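Local structure of Glucose/sorbosone dehydrogenases (Escherichia coli K12, 2G8S) at residues Gly195-Gln200 against His216-Gly221; Gly220-Asn225 against Pro271-Met276. The protein belongs to the glucose/sorbosone dehydrogenase family, folds as a six-bladed beta-propeller and holds a calcium ion in the crystal. All coordinates share one frame; numbering follows the deposited sequence.

How the interactions relate
Interactions 1 and 2 share Gly220 and Gly221 and sit side by side, their centres about 7 Å apart. Both are buried. Interaction 1 holds the end of strand 210-216 and the turn after it, inside one propeller blade: an arginine just before the first strand lies on a peptide group of the turn, and a glutamine of that strand on a histidine ring. Interaction 2 holds the start of strand 222-225 and reaches to the next blade; its link is a carboxylate receiving backbone N-H groups, with a calcium ion on the far side of the strand. Two joints couple them: Asp222 OD1 accepts the N-H of Gly217, and His216 NE2 forms a weak hydrogen bond with Val273 O.

Interaction 1. Residues Gly195-Gln200 against His216-Gly221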
# COMPACT_ATOMS: atom_id res chain seq x y z
N GLY A 195 -11.61 10.24 4.80
CA GLY A 195 -12.70 9.26 4.88
C GLY A 195 -12.31 7.89 4.36
O GLY A 195 -13.10 7.21 3.69
N ILE A 196 -11.08 7.49 4.67
CA ILE A 196 -10.66 6.13 4.34
C ILE A 196 -10.36 5.39 5.64
O ILE A 196 -10.08 6.00 6.68
CB ILE A 196 -9.49 6.08 3.30
CG1 ILE A 196 -8.22 6.70 3.87
CG2 ILE A 196 -9.90 6.77 1.97
CD1 ILE A 196 -7.01 6.58 2.97
N ARG A 197 -10.52 4.06 5.60
CA ARG A 197 -10.44 3.22 6.79
C ARG A 197 -9.02 2.69 6.98
O ARG A 197 -8.26 3.22 7.79
CB ARG A 197 -11.46 2.07 6.71
CG ARG A 197 -11.54 1.22 7.97
CD ARG A 197 -12.61 0.14 7.84
NE ARG A 197 -12.64 -0.74 9.01
CZ ARG A 197 -11.89 -1.83 9.15
NH1 ARG A 197 -11.03 -2.18 8.19
NH2 ARG A 197 -11.99 -2.57 10.25
N ASN A 198 -8.66 1.64 6.25
CA ASN A 198 -7.29 1.14 6.24
C ASN A 198 -6.85 0.83 4.81
O ASN A 198 -7.12 -0.25 4.29
CB ASN A 198 -7.07 -0.08 7.15
CG ASN A 198 -5.58 -0.35 7.39
OD1 ASN A 198 -4.77 0.58 7.30
ND2 ASN A 198 -5.22 -1.59 7.71
N PRO A 199 -6.19 1.80 4.16
CA PRO A 199 -5.79 1.61 2.77
C PRO A 199 -4.63 0.64 2.75
O PRO A 199 -3.79 0.67 3.66
CB PRO A 199 -5.34 3.02 2.34
CG PRO A 199 -4.89 3.67 3.61
CD PRO A 199 -5.71 3.09 4.71
N GLN A 200 -4.60 -0.21 1.74
CA GLN A 200 -3.53 -1.19 1.63
C GLN A 200 -2.78 -1.00 0.31
O GLN A 200 -1.77 -0.30 0.27
CB GLN A 200 -4.08 -2.61 1.84
CG GLN A 200 -4.62 -2.82 3.25
CD GLN A 200 -3.52 -2.96 4.30
OE1 GLN A 200 -3.00 -1.97 4.83
NE2 GLN A 200 -3.18 -4.20 4.61
N HIS A 216 -9.30 -2.01 3.33
CA HIS A 216 -10.06 -3.01 4.06
C HIS A 216 -11.30 -2.41 4.67
O HIS A 216 -11.25 -1.37 5.33
CB HIS A 216 -9.23 -3.58 5.20
CG HIS A 216 -8.11 -4.47 4.75
ND1 HIS A 216 -7.20 -5.02 5.63
CD2 HIS A 216 -7.75 -4.88 3.52
CE1 HIS A 216 -6.33 -5.74 4.95
NE2 HIS A 216 -6.64 -5.68 3.67
N GLY A 217 -12.42 -3.09 4.47
CA GLY A 217 -13.63 -2.82 5.24
C GLY A 217 -13.58 -3.60 6.54
O GLY A 217 -12.64 -4.38 6.76
N PRO A 218 -14.57 -3.38 7.42
CA PRO A 218 -14.72 -4.12 8.67
C PRO A 218 -15.19 -5.55 8.36
O PRO A 218 -14.42 -6.32 7.78
CB PRO A 218 -15.74 -3.29 9.45
CG PRO A 218 -16.58 -2.61 8.37
CD PRO A 218 -15.60 -2.34 7.24
N ARG A 219 -16.42 -5.91 8.72
CA ARG A 219 -16.98 -7.18 8.27
C ARG A 219 -17.59 -6.92 6.89
O ARG A 219 -18.73 -6.44 6.77
CB ARG A 219 -18.01 -7.71 9.26
CG ARG A 219 -18.66 -9.02 8.85
CD ARG A 219 -19.42 -9.64 10.01
NE ARG A 219 -20.26 -10.77 9.59
CZ ARG A 219 -20.92 -11.55 10.44
NH1 ARG A 219 -20.84 -11.35 11.75
NH2 ARG A 219 -21.66 -12.55 9.97
N GLY A 220 -16.80 -7.19 5.86
CA GLY A 220 -17.19 -6.83 4.50
C GLY A 220 -16.87 -5.37 4.17
O GLY A 220 -16.49 -4.58 5.05
N GLY A 221 -17.02 -5.02 2.91
CA GLY A 221 -16.95 -3.63 2.51
C GLY A 221 -15.58 -3.17 2.04
O GLY A 221 -15.32 -1.96 2.00
O HOH W 1 -6.84 -3.93 8.15
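Arg197 lies along the backbone of His216-Pro218 with its guanidinium laid flat over a peptide group. CG stands anti to the backbone N (chi1 -174°) and the chain runs extended to NE, which carries the flat end across to the turn. There Pro218 N sits 3.5 Å above the guanidinium plane, over its centre, and Gly217 C lies on the same face, nearer the rim. Pro218 CA and CB come close to NH2, while the Pro218 ring carbon CD approaches NE at 3.8 Å. NH1 turns to His216 O in a hydrogen bond of 3.0 Å. The donor stands well above the carbonyl plane, so this bond fits the stacked pose and does not follow a lone pair; Arg197 CD also leans on the same oxygen.

A second pairing lies further along the chain, on strand 198-205. Gln200 CG stands anti to the carbonyl carbon (chi1 -65°), which sets it over one face of the His216 imidazole, 3.7 Å from the ring centroid, as a CH-pi contact. Between the two pairings the backbones join: His216 N donates to Asn198 O at 3.0 Å, with an angle of 161° at the hydrogen. A water ties the side chains beyond it, accepting from Asn198 ND2 and hydrogen-bonding His216 ND1, whereas Asn198 OD1 accepts from Gly132 N. The arrangement joins the start of a blade's first strand, 198-205, to the turn leaving its second, 210-216, consistent with the up-and-down antiparallel order of a beta-propeller blade.

Interaction 2. Residues Gly220-Asn225 against Pro271-Met276; sequences GGDEIN and PAVSGM. With CA (calcium ion), chain C.
The carboxylate of Asp222 is the flat group in this contact, and residues Pro271-Val273 wrap round its OD2 end from both sides of the plane. Pro271 CD lies over one side, 3.3 Å from Asp222 OD2; Ala272 N, only slightly displaced to that side, comes nearer the plane. On the other are Val273 N and, higher above the plane, the methyl Val273 CG2, 3.7 Å from Asp222 OD2. Asp222 CG is anti to its own carbonyl carbon (chi1 -73°), which aims OD2 at the two successive N-H groups. Val273 N makes the straighter bond, 3.0 Å from Asp222 OD2 on its anti side and tilted 31° from the carboxylate plane. Ala272 N is closer to Asp222 OD2, at 2.8 Å, but bent to 118° at the hydrogen and therefore weak. The partner oxygen, OD1, accepts from Gly217 N and is hydrogen-bonded to Ser270 OG, so both oxygens of this buried acid are engaged.

Such a bond network ties neighbouring blades of the propeller: 222-225 is the third strand of one blade, and 273-279 is the first strand of the next. Asp222 enters its strand through a G1 beta bulge, in which Gly221 and Asp222 both face Trp267 on the blade's last strand.

Glu223 points away from Pro271-Met276 and presents its own flat group to the calcium ion. OE1 and OE2 each bind the metal at 2.5 Å, a bidentate grip with the ion close to the carboxylate plane. Four waters and Tyr233 O complete seven ligands. Asn225 works from the second shell: its ND2 donates to Glu223 OE1 at 2.8 Å, nearly in the amide plane, while its OD1 accepts from one of the metal-bound waters.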
# COMPACT_ATOMS: atom_id res chain seq x y z
N GLY A 220 -16.80 -7.19 5.86
CA GLY A 220 -17.19 -6.83 4.50
C GLY A 220 -16.87 -5.37 4.17
O GLY A 220 -16.49 -4.58 5.05
N GLY A 221 -17.02 -5.02 2.91
CA GLY A 221 -16.95 -3.63 2.51
C GLY A 221 -15.58 -3.17 2.04
O GLY A 221 -15.32 -1.96 2.00
N ASP A 222 -14.69 -4.10 1.68
CA ASP A 222 -13.44 -3.69 1.03
C ASP A 222 -13.76 -2.88 -0.21
O ASP A 222 -14.80 -3.10 -0.85
CB ASP A 222 -12.60 -4.90 0.60
CG ASP A 222 -11.94 -5.64 1.76
OD1 ASP A 222 -12.28 -5.40 2.94
OD2 ASP A 222 -11.07 -6.49 1.45
N GLU A 223 -12.88 -1.94 -0.57
CA GLU A 223 -13.13 -1.00 -1.66
C GLU A 223 -11.92 -0.79 -2.56
O GLU A 223 -10.78 -0.93 -2.12
CB GLU A 223 -13.50 0.38 -1.11
CG GLU A 223 -14.82 0.45 -0.34
CD GLU A 223 -15.14 1.87 0.12
OE1 GLU A 223 -14.26 2.77 -0.01
OE2 GLU A 223 -16.27 2.09 0.60
N ILE A 224 -12.20 -0.44 -3.81
CA ILE A 224 -11.26 0.27 -4.68
C ILE A 224 -11.80 1.67 -4.90
O ILE A 224 -12.97 1.83 -5.29
CB ILE A 224 -11.12 -0.39 -6.07
CG1 ILE A 224 -10.65 -1.84 -5.93
CG2 ILE A 224 -10.13 0.42 -6.94
CD1 ILE A 224 -10.65 -2.62 -7.26
N ASN A 225 -10.98 2.68 -4.59
CA ASN A 225 -11.32 4.07 -4.85
C ASN A 225 -10.36 4.72 -5.84
O ASN A 225 -9.20 4.30 -5.98
CB ASN A 225 -11.29 4.86 -3.53
CG ASN A 225 -12.42 4.47 -2.61
OD1 ASN A 225 -13.57 4.68 -2.94
ND2 ASN A 225 -12.09 3.89 -1.46
N PRO A 271 -12.22 -9.79 0.67
CA PRO A 271 -11.01 -10.59 0.44
C PRO A 271 -9.86 -10.21 1.39
O PRO A 271 -8.90 -10.98 1.51
CB PRO A 271 -10.61 -10.20 -0.99
CG PRO A 271 -11.80 -9.52 -1.59
CD PRO A 271 -12.47 -8.85 -0.44
N ALA A 272 -9.99 -9.05 2.04
CA ALA A 272 -8.89 -8.35 2.74
C ALA A 272 -7.81 -8.02 1.71
O ALA A 272 -6.68 -8.54 1.72
CB ALA A 272 -8.34 -9.16 3.93
N VAL A 273 -8.21 -7.12 0.80
CA VAL A 273 -7.40 -6.74 -0.34
C VAL A 273 -6.07 -6.14 0.09
O VAL A 273 -5.98 -5.46 1.12
CB VAL A 273 -8.16 -5.73 -1.25
CG1 VAL A 273 -9.36 -6.41 -1.92
CG2 VAL A 273 -8.61 -4.49 -0.47
N SER A 274 -5.03 -6.41 -0.70
CA SER A 274 -3.68 -5.96 -0.34
C SER A 274 -2.98 -5.30 -1.54
O SER A 274 -3.59 -4.52 -2.26
CB SER A 274 -2.89 -7.13 0.26
OG SER A 274 -2.78 -8.18 -0.68
N GLY A 275 -1.70 -5.56 -1.73
CA GLY A 275 -0.97 -4.93 -2.83
C GLY A 275 -1.62 -5.16 -4.18
O GLY A 275 -2.16 -6.25 -4.43
N MSE A 276 -1.57 -4.14 -5.04
CA MSE A 276 -2.22 -4.12 -6.37
C MSE A 276 -1.23 -3.75 -7.46
O MSE A 276 -0.34 -2.93 -7.23
CB MSE A 276 -3.25 -3.01 -6.46
CG MSE A 276 -4.35 -3.02 -5.50
SE MSE A 276 -5.61 -1.94 -6.33
CE MSE A 276 -4.90 -0.17 -6.01
CA CA C . -15.67 4.47 1.16
O HOH W 2 -15.57 5.31 -1.16
O HOH W 3 -16.16 3.97 3.42
O HOH W 4 -13.47 4.91 1.99
O HOH W 5 -18.01 4.67 1.00